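Local coordinates for protein Bacint_00347 (PDB 5MUM) that hydrolyses glycosidic bonds, probably as a rhamnosidase, and is built as a beta-propeller, in a gut Bacteroides, at residues L119-S124 with K183-V188; R235-D238 with W243-A246; Y291-D294 with V299-Y302; R340-G345 with E394-K399. One frame throughout, in Å; residues are numbered along the deposited sequence.

Contact 1 (L119-S124 with K183-V188); sequences LNYCRS and KKWYRV
The phenol of Y121 meets the indole of W185 at its edge: OH of the tyrosine lies in the indole plane beside NE1, while NE1 approaches the phenol obliquely. The two rings stand almost perpendicular, their planes 86° apart, and the centroid of the phenol is 5.1 Å from that of the five-membered ring. Further along the seam between the two sheets, the guanidinium of R123 is touched at its edge, again in plane, by CB of K183, at 3.9 Å from NH1. Y178 of strand 172-179 meets the W185 ring with planes at about 45°, and its hydroxyl is hydrogen-bonded to R123 NH1, while NH2 of R123 forms a salt bridge with E136.

W185 NE1 donates to Y121 OH over 2.8 Å, although the tyrosine oxygen is crowded by another atom of the model and its exact place is less certain. CZ of the phenol also lies 3.9 Å from CE2 of W185, adding apolar contact to the polar one. Y121 turns its CG anti to the backbone N (chi1 163°), carrying the ring across from strand 121-123 to strand 184-189. These are outermost strands of two different propeller sheets, and within the two segments they meet through side chains, with no backbone bond. A leucine in place of W185 would probably leave the Y121 hydroxyl without its indole donor and open a gap beside the phenol.

The chemistry is uneven along the seam: a buried aromatic pair with a probable N-H to oxygen bond, then K183, which offers R123 its aliphatic base and sends its ammonium away, NZ staying 6.2 Å from NH1 of R123, which probably limits repulsion between the like charges.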
loop_
_atom_site.group_PDB
_atom_site.type_symbol
_atom_site.label_atom_id
_atom_site.label_comp_id
_atom_site.label_asym_id
_atom_site.label_seq_id
_atom_site.Cartn_x
_atom_site.Cartn_y
_atom_site.Cartn_z
ATOM N N LEU A 119 -8.550 -16.074 6.661
ATOM C CA LEU A 119 -7.538 -15.871 5.635
ATOM C C LEU A 119 -7.884 -16.615 4.332
ATOM O O LEU A 119 -8.143 -17.832 4.337
ATOM C CB LEU A 119 -6.185 -16.360 6.133
ATOM C CG LEU A 119 -5.022 -16.224 5.122
ATOM C CD1 LEU A 119 -4.694 -14.756 4.897
ATOM C CD2 LEU A 119 -3.836 -17.024 5.581
ATOM N N ASN A 120 -7.943 -15.862 3.246
ATOM C CA ASN A 120 -7.979 -16.335 1.889
ATOM C C ASN A 120 -6.612 -16.104 1.238
ATOM O O ASN A 120 -6.242 -14.964 0.907
ATOM C CB ASN A 120 -8.985 -15.563 1.077
ATOM C CG ASN A 120 -10.382 -15.638 1.639
ATOM O OD1 ASN A 120 -11.051 -14.607 1.739
ATOM N ND2 ASN A 120 -10.840 -16.824 1.973
ATOM N N TYR A 121 -5.901 -17.189 1.040
ATOM C CA TYR A 121 -4.562 -17.170 0.531
ATOM C C TYR A 121 -4.346 -18.398 -0.359
ATOM O O TYR A 121 -4.714 -19.520 0.011
ATOM C CB TYR A 121 -3.598 -17.219 1.696
ATOM C CG TYR A 121 -2.203 -17.610 1.300
ATOM C CD1 TYR A 121 -1.447 -16.799 0.481
ATOM C CD2 TYR A 121 -1.628 -18.779 1.781
ATOM C CE1 TYR A 121 -0.171 -17.137 0.111
ATOM C CE2 TYR A 121 -0.343 -19.131 1.400
ATOM C CZ TYR A 121 0.368 -18.300 0.553
ATOM O OH TYR A 121 1.650 -18.641 0.190
ATOM N N CYS A 122 -3.717 -18.202 -1.505
ATOM C CA CYS A 122 -3.313 -19.337 -2.294
ATOM C C CYS A 122 -2.157 -18.960 -3.165
ATOM O O CYS A 122 -1.865 -17.761 -3.403
ATOM C CB CYS A 122 -4.476 -19.860 -3.129
ATOM S SG CYS A 122 -5.017 -18.642 -4.327
ATOM N N ARG A 123 -1.501 -20.011 -3.633
ATOM C CA ARG A 123 -0.348 -19.905 -4.504
ATOM C C ARG A 123 -0.680 -20.360 -5.927
ATOM O O ARG A 123 -1.598 -21.170 -6.142
ATOM C CB ARG A 123 0.803 -20.735 -3.950
ATOM C CG ARG A 123 1.380 -20.126 -2.698
ATOM C CD ARG A 123 2.455 -20.972 -2.088
ATOM N NE ARG A 123 1.860 -22.145 -1.473
ATOM C CZ ARG A 123 2.539 -23.164 -0.956
ATOM N NH1 ARG A 123 3.881 -23.202 -1.000
ATOM N NH2 ARG A 123 1.861 -24.182 -0.408
ATOM N N SER A 124 0.072 -19.863 -6.899
ATOM C CA SER A 124 0.006 -20.446 -8.236
ATOM C C SER A 124 0.519 -21.895 -8.177
ATOM O O SER A 124 1.276 -22.290 -7.279
ATOM C CB SER A 124 0.765 -19.621 -9.301
ATOM O OG SER A 124 2.152 -19.565 -9.059
ATOM N N LYS A 183 9.340 -23.565 1.244
ATOM C CA LYS A 183 7.927 -23.430 0.892
ATOM C C LYS A 183 7.024 -23.448 2.130
ATOM O O LYS A 183 6.033 -24.166 2.180
ATOM C CB LYS A 183 7.474 -24.479 -0.119
ATOM C CG LYS A 183 8.167 -24.426 -1.467
ATOM C CD LYS A 183 7.582 -25.497 -2.385
ATOM C CE LYS A 183 8.557 -25.899 -3.489
ATOM N NZ LYS A 183 8.679 -24.826 -4.504
ATOM N N LYS A 184 7.381 -22.630 3.110
ATOM C CA LYS A 184 6.703 -22.618 4.397
ATOM C C LYS A 184 6.640 -21.210 4.929
ATOM O O LYS A 184 7.584 -20.471 4.788
ATOM C CB LYS A 184 7.465 -23.497 5.391
ATOM C CG LYS A 184 6.732 -23.813 6.678
ATOM N N TRP A 185 5.535 -20.886 5.588
ATOM C CA TRP A 185 5.367 -19.631 6.319
ATOM C C TRP A 185 5.691 -19.787 7.776
ATOM O O TRP A 185 5.384 -20.810 8.380
ATOM C CB TRP A 185 3.933 -19.176 6.217
ATOM C CG TRP A 185 3.592 -18.716 4.861
ATOM C CD1 TRP A 185 3.020 -19.447 3.867
ATOM C CD2 TRP A 185 3.771 -17.407 4.352
ATOM N NE1 TRP A 185 2.819 -18.660 2.770
ATOM C CE2 TRP A 185 3.281 -17.403 3.038
ATOM C CE3 TRP A 185 4.311 -16.223 4.883
ATOM C CZ2 TRP A 185 3.333 -16.268 2.222
ATOM C CZ3 TRP A 185 4.340 -15.097 4.099
ATOM C CH2 TRP A 185 3.840 -15.126 2.761
ATOM N N TYR A 186 6.293 -18.759 8.340
ATOM C CA TYR A 186 6.613 -18.689 9.743
ATOM C C TYR A 186 6.084 -17.383 10.301
ATOM O O TYR A 186 6.164 -16.352 9.632
ATOM C CB TYR A 186 8.106 -18.675 9.889
ATOM C CG TYR A 186 8.743 -19.964 9.509
ATOM C CD1 TYR A 186 8.875 -20.988 10.451
ATOM C CD2 TYR A 186 9.236 -20.171 8.223
ATOM C CE1 TYR A 186 9.478 -22.189 10.122
ATOM C CE2 TYR A 186 9.854 -21.375 7.873
ATOM C CZ TYR A 186 9.964 -22.377 8.832
ATOM O OH TYR A 186 10.536 -23.575 8.513
ATOM N N ARG A 187 5.608 -17.419 11.540
ATOM C CA ARG A 187 5.247 -16.198 12.249
ATOM C C ARG A 187 6.532 -15.463 12.566
ATOM O O ARG A 187 7.500 -16.081 12.992
ATOM C CB ARG A 187 4.457 -16.516 13.524
ATOM C CG ARG A 187 4.127 -15.322 14.416
ATOM C CD ARG A 187 3.151 -14.363 13.760
ATOM N NE ARG A 187 2.172 -15.027 12.906
ATOM C CZ ARG A 187 1.020 -15.542 13.314
ATOM N NH1 ARG A 187 0.676 -15.481 14.588
ATOM N NH2 ARG A 187 0.200 -16.113 12.438
ATOM N N VAL A 188 6.533 -14.148 12.341
ATOM C CA VAL A 188 7.669 -13.305 12.654
ATOM C C VAL A 188 7.334 -12.446 13.866
ATOM O O VAL A 188 8.118 -12.371 14.819
ATOM C CB VAL A 188 8.056 -12.456 11.427
ATOM C CG1 VAL A 188 9.160 -11.481 11.761
ATOM C CG2 VAL A 188 8.471 -13.362 10.294
#

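Contact 2 (R235-D238 with W243-A246); sequences RSYD and WYKA
R235 and Y244 form a single antiparallel bridge, a hydrogen-bonded pair, where the chain turns back after strand 228-236. The turn carries the sequence S-x-D-x-G-x-T-W from S236 to W243, the signature of an Asp-box, as found in BNR repeats of beta-propellers. R235 N gives to Y244 O at 2.8 Å, and Y244 N returns a bond to R235 O at 2.7 Å.

The first and last residues of the signature pack against each other: CB of S236 sits over the centre of the six-membered ring of W243, 3.5 Å from its centroid, a CH-pi contact. S236 OG meanwhile bonds T242 O and G240 N, and NE1 of W243 bonds G240 O, so both partners also fasten the turn. Y237 directs its edge at the face of Y244, an offset edge-to-face pair with planes at 63°.

R235 holds CG between its backbone N and carbonyl carbon (chi1 68°), which brings CG within 3.6 Å of Y244 O; a bend at chi3 then lays one guanidinium face against CA of A246. NE of R235 is hydrogen-bonded to Y233 OH. Water 1 takes a hydrogen from R235 NH1 and gives one to A246 O; water 2 joins Y237 OH to K245 O.

The segment 243-246 thus runs alongside the end of strand 228-236, ahead of strand 261-264, and W243 touches I213 and L215 of strand 213-220.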
loop_
_atom_site.group_PDB
_atom_site.type_symbol
_atom_site.label_atom_id
_atom_site.label_comp_id
_atom_site.label_asym_id
_atom_site.label_seq_id
_atom_site.Cartn_x
_atom_site.Cartn_y
_atom_site.Cartn_z
ATOM N N ARG A 235 12.034 0.241 11.697
ATOM C CA ARG A 235 12.600 -0.568 10.620
ATOM C C ARG A 235 13.246 -1.828 11.116
ATOM O O ARG A 235 13.675 -1.894 12.264
ATOM C CB ARG A 235 13.597 0.239 9.816
ATOM C CG ARG A 235 14.851 0.574 10.595
ATOM C CD ARG A 235 15.944 1.114 9.768
ATOM N NE ARG A 235 15.557 2.382 9.216
ATOM C CZ ARG A 235 16.325 3.461 9.097
ATOM N NH1 ARG A 235 17.603 3.500 9.500
ATOM N NH2 ARG A 235 15.771 4.538 8.546
ATOM N N SER A 236 13.343 -2.826 10.242
ATOM C CA SER A 236 13.995 -4.073 10.586
ATOM C C SER A 236 14.856 -4.490 9.422
ATOM O O SER A 236 14.393 -4.587 8.261
ATOM C CB SER A 236 12.991 -5.192 10.912
ATOM O OG SER A 236 13.654 -6.454 11.001
ATOM N N TYR A 237 16.116 -4.745 9.743
ATOM C CA TYR A 237 17.058 -5.198 8.759
ATOM C C TYR A 237 17.048 -6.709 8.618
ATOM O O TYR A 237 17.571 -7.234 7.654
ATOM C CB TYR A 237 18.430 -4.748 9.180
ATOM C CG TYR A 237 18.581 -3.259 9.349
ATOM C CD1 TYR A 237 18.918 -2.465 8.263
ATOM C CD2 TYR A 237 18.401 -2.645 10.597
ATOM C CE1 TYR A 237 19.090 -1.102 8.413
ATOM C CE2 TYR A 237 18.572 -1.276 10.769
ATOM C CZ TYR A 237 18.919 -0.514 9.683
ATOM O OH TYR A 237 19.107 0.831 9.852
ATOM N N ASP A 238 16.543 -7.414 9.608
ATOM C CA ASP A 238 16.680 -8.871 9.644
ATOM C C ASP A 238 15.382 -9.648 9.434
ATOM O O ASP A 238 15.109 -10.636 10.114
ATOM C CB ASP A 238 17.401 -9.296 10.920
ATOM C CG ASP A 238 16.686 -8.872 12.170
ATOM O OD1 ASP A 238 15.553 -8.334 12.067
ATOM O OD2 ASP A 238 17.266 -9.116 13.265
ATOM N N TRP A 243 14.063 -4.635 15.579
ATOM C CA TRP A 243 13.506 -3.398 15.055
ATOM C C TRP A 243 14.259 -2.235 15.631
ATOM O O TRP A 243 14.660 -2.248 16.800
ATOM C CB TRP A 243 11.997 -3.285 15.412
ATOM C CG TRP A 243 11.224 -4.278 14.672
ATOM C CD1 TRP A 243 11.054 -5.600 14.991
ATOM C CD2 TRP A 243 10.593 -4.080 13.414
ATOM N NE1 TRP A 243 10.352 -6.232 14.003
ATOM C CE2 TRP A 243 10.064 -5.320 13.015
ATOM C CE3 TRP A 243 10.459 -2.982 12.566
ATOM C CZ2 TRP A 243 9.360 -5.480 11.806
ATOM C CZ3 TRP A 243 9.756 -3.137 11.373
ATOM C CH2 TRP A 243 9.224 -4.375 11.006
ATOM N N TYR A 244 14.418 -1.224 14.801
ATOM C CA TYR A 244 15.209 -0.059 15.094
ATOM C C TYR A 244 14.438 1.198 14.752
ATOM O O TYR A 244 13.562 1.190 13.891
ATOM C CB TYR A 244 16.483 -0.077 14.269
ATOM C CG TYR A 244 17.432 -1.134 14.752
ATOM C CD1 TYR A 244 17.314 -2.461 14.335
ATOM C CD2 TYR A 244 18.433 -0.812 15.687
ATOM C CE1 TYR A 244 18.168 -3.442 14.844
ATOM C CE2 TYR A 244 19.290 -1.769 16.191
ATOM C CZ TYR A 244 19.143 -3.077 15.784
ATOM O OH TYR A 244 19.986 -4.011 16.302
ATOM N N LYS A 245 14.826 2.271 15.411
ATOM C CA LYS A 245 14.431 3.600 15.044
ATOM C C LYS A 245 15.315 4.133 13.937
ATOM O O LYS A 245 16.434 3.626 13.716
ATOM C CB LYS A 245 14.530 4.481 16.286
ATOM C CG LYS A 245 13.606 3.990 17.387
ATOM C CD LYS A 245 13.578 4.933 18.555
ATOM C CE LYS A 245 12.533 4.486 19.554
ATOM N NZ LYS A 245 12.402 5.516 20.627
ATOM N N ALA A 246 14.841 5.161 13.236
ATOM C CA ALA A 246 15.674 5.869 12.225
ATOM C C ALA A 246 16.937 6.492 12.856
ATOM O O ALA A 246 17.974 6.588 12.213
ATOM C CB ALA A 246 14.869 6.927 11.502
HETATM O O HOH W 1 18.723 6.083 9.610
HETATM O O HOH W 2 18.467 2.323 12.211
#

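Contact 3 (Y291-D294 with V299-Y302); sequences YWRD and VPQY
Y291 with Y302 and W292 with Q301 are successive antiparallel pairs, non-hydrogen-bonded and hydrogen-bonded in turn, near the loop end of the hairpin made by strands 286-292 and 301-307. Q301 N bonds W292 O nearly straight at the hydrogen, 171°, over 2.9 Å; the return bond, W292 N to Q301 O, is longer at 3.2 Å.

On the face carrying the tyrosines, Y291 presents its ring edge to the face of Y302, offset, with planes at 89° and CD2 of Y291 4.0 Å from CE1 of Y302. CB of Y291 rests 3.2 Å from Q301 O, while CD1 reaches CB of P300. The hydroxyl of Y302 bonds A337 O. Towards the loop, CG of R293 packs 3.6 Å from C of V299, and its guanidinium continues to N269 O. Water 3 accepts from D294 N and donates to V299 O.

The two acceptors W292 O and Q301 O stand only 3.1 Å apart. R303 binds both, through NH2 and NE respectively, and makes a cation-pi contact with the W292 ring; its charge, shared with a salt bridge to D294, probably offsets the repulsion between the two oxygens.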
loop_
_atom_site.group_PDB
_atom_site.type_symbol
_atom_site.label_atom_id
_atom_site.label_comp_id
_atom_site.label_asym_id
_atom_site.label_seq_id
_atom_site.Cartn_x
_atom_site.Cartn_y
_atom_site.Cartn_z
ATOM N N TYR A 291 -1.778 12.915 4.383
ATOM C CA TYR A 291 -2.255 14.269 4.421
ATOM C C TYR A 291 -2.836 14.578 5.774
ATOM O O TYR A 291 -3.241 13.668 6.509
ATOM C CB TYR A 291 -3.285 14.509 3.315
ATOM C CG TYR A 291 -4.524 13.660 3.337
ATOM C CD1 TYR A 291 -5.548 13.880 4.253
ATOM C CD2 TYR A 291 -4.713 12.655 2.380
ATOM C CE1 TYR A 291 -6.714 13.138 4.227
ATOM C CE2 TYR A 291 -5.881 11.904 2.343
ATOM C CZ TYR A 291 -6.882 12.161 3.284
ATOM O OH TYR A 291 -8.029 11.433 3.278
ATOM N N TRP A 292 -2.850 15.860 6.085
ATOM C CA TRP A 292 -3.529 16.378 7.260
ATOM C C TRP A 292 -3.729 17.859 7.085
ATOM O O TRP A 292 -3.238 18.456 6.122
ATOM C CB TRP A 292 -2.765 16.063 8.541
ATOM C CG TRP A 292 -1.472 16.764 8.719
ATOM C CD1 TRP A 292 -1.284 18.044 9.126
ATOM C CD2 TRP A 292 -0.178 16.212 8.507
ATOM N NE1 TRP A 292 0.036 18.326 9.184
ATOM C CE2 TRP A 292 0.754 17.219 8.818
ATOM C CE3 TRP A 292 0.279 14.974 8.074
ATOM C CZ2 TRP A 292 2.129 17.037 8.700
ATOM C CZ3 TRP A 292 1.672 14.759 7.981
ATOM C CH2 TRP A 292 2.573 15.793 8.295
ATOM N N ARG A 293 -4.427 18.442 8.047
ATOM C CA ARG A 293 -4.812 19.817 8.031
ATOM C C ARG A 293 -4.060 20.591 9.140
ATOM O O ARG A 293 -3.971 20.120 10.272
ATOM C CB ARG A 293 -6.304 19.868 8.318
ATOM C CG ARG A 293 -6.971 21.127 7.902
ATOM C CD ARG A 293 -7.840 21.678 8.973
ATOM N NE ARG A 293 -8.598 20.768 9.759
ATOM C CZ ARG A 293 -8.397 20.488 11.053
ATOM N NH1 ARG A 293 -7.379 21.009 11.806
ATOM N NH2 ARG A 293 -9.249 19.666 11.604
ATOM N N ASP A 294 -3.523 21.754 8.803
ATOM C CA ASP A 294 -2.847 22.612 9.793
ATOM C C ASP A 294 -3.873 23.141 10.793
ATOM O O ASP A 294 -5.022 23.328 10.448
ATOM C CB ASP A 294 -2.217 23.857 9.163
ATOM C CG ASP A 294 -0.984 23.569 8.353
ATOM O OD1 ASP A 294 -0.420 22.470 8.398
ATOM O OD2 ASP A 294 -0.557 24.493 7.639
ATOM N N VAL A 299 -8.260 23.405 5.286
ATOM C CA VAL A 299 -7.998 22.656 4.102
ATOM C C VAL A 299 -6.927 21.590 4.342
ATOM O O VAL A 299 -5.797 21.940 4.543
ATOM C CB VAL A 299 -7.562 23.590 2.956
ATOM C CG1 VAL A 299 -7.366 22.766 1.686
ATOM C CG2 VAL A 299 -8.633 24.654 2.714
ATOM N N PRO A 300 -7.288 20.293 4.257
ATOM C CA PRO A 300 -6.228 19.265 4.362
ATOM C C PRO A 300 -5.294 19.379 3.180
ATOM O O PRO A 300 -5.724 19.728 2.070
ATOM C CB PRO A 300 -7.011 17.953 4.317
ATOM C CG PRO A 300 -8.390 18.361 4.851
ATOM C CD PRO A 300 -8.605 19.672 4.208
ATOM N N GLN A 301 -4.030 19.084 3.416
ATOM C CA GLN A 301 -3.000 19.200 2.396
ATOM C C GLN A 301 -2.163 17.952 2.424
ATOM O O GLN A 301 -1.854 17.405 3.509
ATOM C CB GLN A 301 -2.090 20.379 2.692
ATOM C CG GLN A 301 -2.775 21.712 2.799
ATOM C CD GLN A 301 -3.183 22.285 1.429
ATOM O OE1 GLN A 301 -2.883 21.722 0.355
ATOM N NE2 GLN A 301 -3.874 23.421 1.476
ATOM N N TYR A 302 -1.790 17.515 1.253
ATOM C CA TYR A 302 -0.850 16.427 1.109
ATOM C C TYR A 302 0.508 16.795 1.669
ATOM O O TYR A 302 0.958 17.949 1.572
ATOM C CB TYR A 302 -0.671 16.063 -0.335
ATOM C CG TYR A 302 -1.800 15.299 -0.968
ATOM C CD1 TYR A 302 -2.009 13.970 -0.661
ATOM C CD2 TYR A 302 -2.641 15.893 -1.897
ATOM C CE1 TYR A 302 -3.016 13.244 -1.242
ATOM C CE2 TYR A 302 -3.675 15.181 -2.470
ATOM C CZ TYR A 302 -3.829 13.847 -2.182
ATOM O OH TYR A 302 -4.817 13.119 -2.796
HETATM O O HOH W 3 -3.648 22.606 6.169
#

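Contact 4 (R340-G345 with E394-K399); sequences RIVVDG and ELWKQK
W396, on the short helix 393-399, lays its indole against V342 of strand 340-344, an edge strand of a four-stranded antiparallel propeller sheet. This is strand-helix packing with the two short axes almost parallel, 6° apart and 9.7 Å at closest approach.

Within the helical segment, E394 comes first and takes no part in the strand contact; it pairs with K397 one turn later. L395 follows, its N bonded to D392 OD1 at the start of the helix. W396 then carries the contact. Its CG is anti to the backbone N (chi1 -180°), which throws the indole out from the helix towards the strand. CB of V342 stands over one face, 3.5 Å from the centroid of the five-membered ring and close to its normal, a CH-pi contact, while CG2 covers the six-membered half. CB of D344 comes obliquely to 3.9 Å from CZ2 of W396. NE1 of W396 donates to V343 O over 3.3 Å; the oxygen lies in the indole plane, but the bond is long, and the donor sits well above the carbonyl plane, not on a lone pair. With an alanine at W396, V343 O would probably lose this donor and V342 the aromatic surface it rests on, opening a gap between helix and strand.

K397 follows; its NZ also bonds V207 O, and it makes a cation-pi contact with the ring of Y206. That NZ meets E394 OE2 at 2.6 Å in a salt bridge, on the syn lone pair of the carboxylate oxygen.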
loop_
_atom_site.group_PDB
_atom_site.type_symbol
_atom_site.label_atom_id
_atom_site.label_comp_id
_atom_site.label_asym_id
_atom_site.label_seq_id
_atom_site.Cartn_x
_atom_site.Cartn_y
_atom_site.Cartn_z
ATOM N N ARG A 340 0.583 7.643 -3.144
ATOM C CA ARG A 340 1.742 6.755 -3.300
ATOM C C ARG A 340 2.908 7.637 -3.727
ATOM O O ARG A 340 2.717 8.720 -4.337
ATOM C CB ARG A 340 1.535 5.726 -4.397
ATOM C CG ARG A 340 0.548 4.602 -4.081
ATOM C CD ARG A 340 1.189 3.600 -3.203
ATOM N NE ARG A 340 0.396 2.438 -2.883
ATOM C CZ ARG A 340 0.670 1.173 -3.218
ATOM N NH1 ARG A 340 -0.125 0.230 -2.756
ATOM N NH2 ARG A 340 1.715 0.830 -3.985
ATOM N N ILE A 341 4.103 7.159 -3.428
ATOM C CA ILE A 341 5.315 7.859 -3.812
ATOM C C ILE A 341 6.355 6.878 -4.272
ATOM O O ILE A 341 6.404 5.729 -3.794
ATOM C CB ILE A 341 5.920 8.637 -2.635
ATOM C CG1 ILE A 341 6.003 7.746 -1.391
ATOM C CG2 ILE A 341 5.092 9.876 -2.361
ATOM C CD1 ILE A 341 6.880 8.284 -0.306
ATOM N N VAL A 342 7.205 7.355 -5.171
ATOM C CA VAL A 342 8.447 6.690 -5.442
ATOM C C VAL A 342 9.511 7.733 -5.393
ATOM O O VAL A 342 9.248 8.891 -5.688
ATOM C CB VAL A 342 8.431 5.930 -6.775
ATOM C CG1 VAL A 342 7.409 4.818 -6.698
ATOM C CG2 VAL A 342 8.155 6.838 -7.957
ATOM N N VAL A 343 10.715 7.340 -4.993
ATOM C CA VAL A 343 11.806 8.288 -4.835
ATOM C C VAL A 343 13.109 7.729 -5.377
ATOM O O VAL A 343 13.395 6.546 -5.205
ATOM C CB VAL A 343 12.024 8.635 -3.352
ATOM C CG1 VAL A 343 10.935 9.552 -2.850
ATOM C CG2 VAL A 343 12.091 7.372 -2.510
ATOM N N ASP A 344 13.915 8.601 -5.978
ATOM C CA ASP A 344 15.214 8.221 -6.567
ATOM C C ASP A 344 16.139 9.336 -6.102
ATOM O O ASP A 344 16.074 10.430 -6.634
ATOM C CB ASP A 344 15.057 8.176 -8.102
ATOM C CG ASP A 344 16.319 7.729 -8.858
ATOM O OD1 ASP A 344 17.227 7.121 -8.264
ATOM O OD2 ASP A 344 16.352 7.937 -10.098
ATOM N N GLY A 345 16.929 9.072 -5.053
ATOM C CA GLY A 345 17.941 10.020 -4.536
ATOM C C GLY A 345 17.421 11.430 -4.248
ATOM O O GLY A 345 17.925 12.421 -4.771
ATOM N N GLU A 394 8.152 -3.232 -7.365
ATOM C CA GLU A 394 9.349 -3.966 -7.765
ATOM C C GLU A 394 9.918 -3.422 -9.064
ATOM O O GLU A 394 11.138 -3.371 -9.236
ATOM C CB GLU A 394 9.056 -5.452 -7.889
ATOM C CG GLU A 394 8.580 -6.064 -6.575
ATOM C CD GLU A 394 9.472 -5.650 -5.421
ATOM O OE1 GLU A 394 10.636 -6.065 -5.449
ATOM O OE2 GLU A 394 9.020 -4.857 -4.543
ATOM N N LEU A 395 9.057 -2.960 -9.942
ATOM C CA LEU A 395 9.514 -2.320 -11.167
ATOM C C LEU A 395 10.270 -1.021 -10.879
ATOM O O LEU A 395 11.303 -0.747 -11.488
ATOM C CB LEU A 395 8.365 -2.044 -12.111
ATOM C CG LEU A 395 8.780 -1.411 -13.414
ATOM C CD1 LEU A 395 9.731 -2.342 -14.163
ATOM C CD2 LEU A 395 7.520 -1.180 -14.235
ATOM N N TRP A 396 9.784 -0.250 -9.915
ATOM C CA TRP A 396 10.469 0.932 -9.521
ATOM C C TRP A 396 11.862 0.615 -8.938
ATOM O O TRP A 396 12.876 1.194 -9.362
ATOM C CB TRP A 396 9.649 1.775 -8.539
ATOM C CG TRP A 396 10.405 2.960 -8.184
ATOM C CD1 TRP A 396 11.115 3.202 -7.010
ATOM C CD2 TRP A 396 10.622 4.076 -9.019
ATOM N NE1 TRP A 396 11.730 4.412 -7.091
ATOM C CE2 TRP A 396 11.449 4.971 -8.313
ATOM C CE3 TRP A 396 10.173 4.424 -10.295
ATOM C CZ2 TRP A 396 11.821 6.207 -8.839
ATOM C CZ3 TRP A 396 10.559 5.666 -10.832
ATOM C CH2 TRP A 396 11.387 6.519 -10.114
ATOM N N LYS A 397 11.923 -0.322 -8.006
ATOM C CA LYS A 397 13.193 -0.709 -7.410
ATOM C C LYS A 397 14.191 -1.304 -8.394
ATOM O O LYS A 397 15.368 -1.079 -8.269
ATOM C CB LYS A 397 12.985 -1.726 -6.305
ATOM C CG LYS A 397 12.287 -1.170 -5.091
ATOM C CD LYS A 397 12.210 -2.285 -4.034
ATOM C CE LYS A 397 10.802 -2.500 -3.556
ATOM N NZ LYS A 397 10.737 -3.833 -2.877
ATOM N N GLN A 398 13.708 -2.075 -9.351
ATOM C CA GLN A 398 14.571 -2.824 -10.266
ATOM C C GLN A 398 14.948 -2.011 -11.501
ATOM O O GLN A 398 16.076 -2.108 -11.953
ATOM C CB GLN A 398 13.914 -4.155 -10.654
ATOM C CG GLN A 398 13.882 -5.142 -9.483
ATOM C CD GLN A 398 12.903 -6.291 -9.662
ATOM O OE1 GLN A 398 12.579 -6.693 -10.784
ATOM N NE2 GLN A 398 12.401 -6.814 -8.542
ATOM N N LYS A 399 14.010 -1.231 -12.034
ATOM C CA LYS A 399 14.196 -0.535 -13.314
ATOM C C LYS A 399 13.965 0.957 -13.304
ATOM O O LYS A 399 14.107 1.593 -14.339
ATOM C CB LYS A 399 13.297 -1.173 -14.387
ATOM C CG LYS A 399 13.542 -2.640 -14.639
#

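The four contacts follow one another along the chain and are spread around the propeller. Contacts 1 and 3 lie on opposite sides of the chain's centre, their centres about 38 Å apart. Contacts 1 and 2 are neighbours without touching, about 6 Å between nearest atoms, as are contacts 3 and 4, at about 7 Å; there I341 and V343 of contact 4 touch strand 286-292, which runs on into contact 3. Contacts 2 and 3 sit within single sheets or their turns, whereas contact 1 joins two sheets and contact 4 a sheet to a helix. A pentaethylene glycol, probably from crystallisation, lies about 4 Å from the W292 side chain in contact 3.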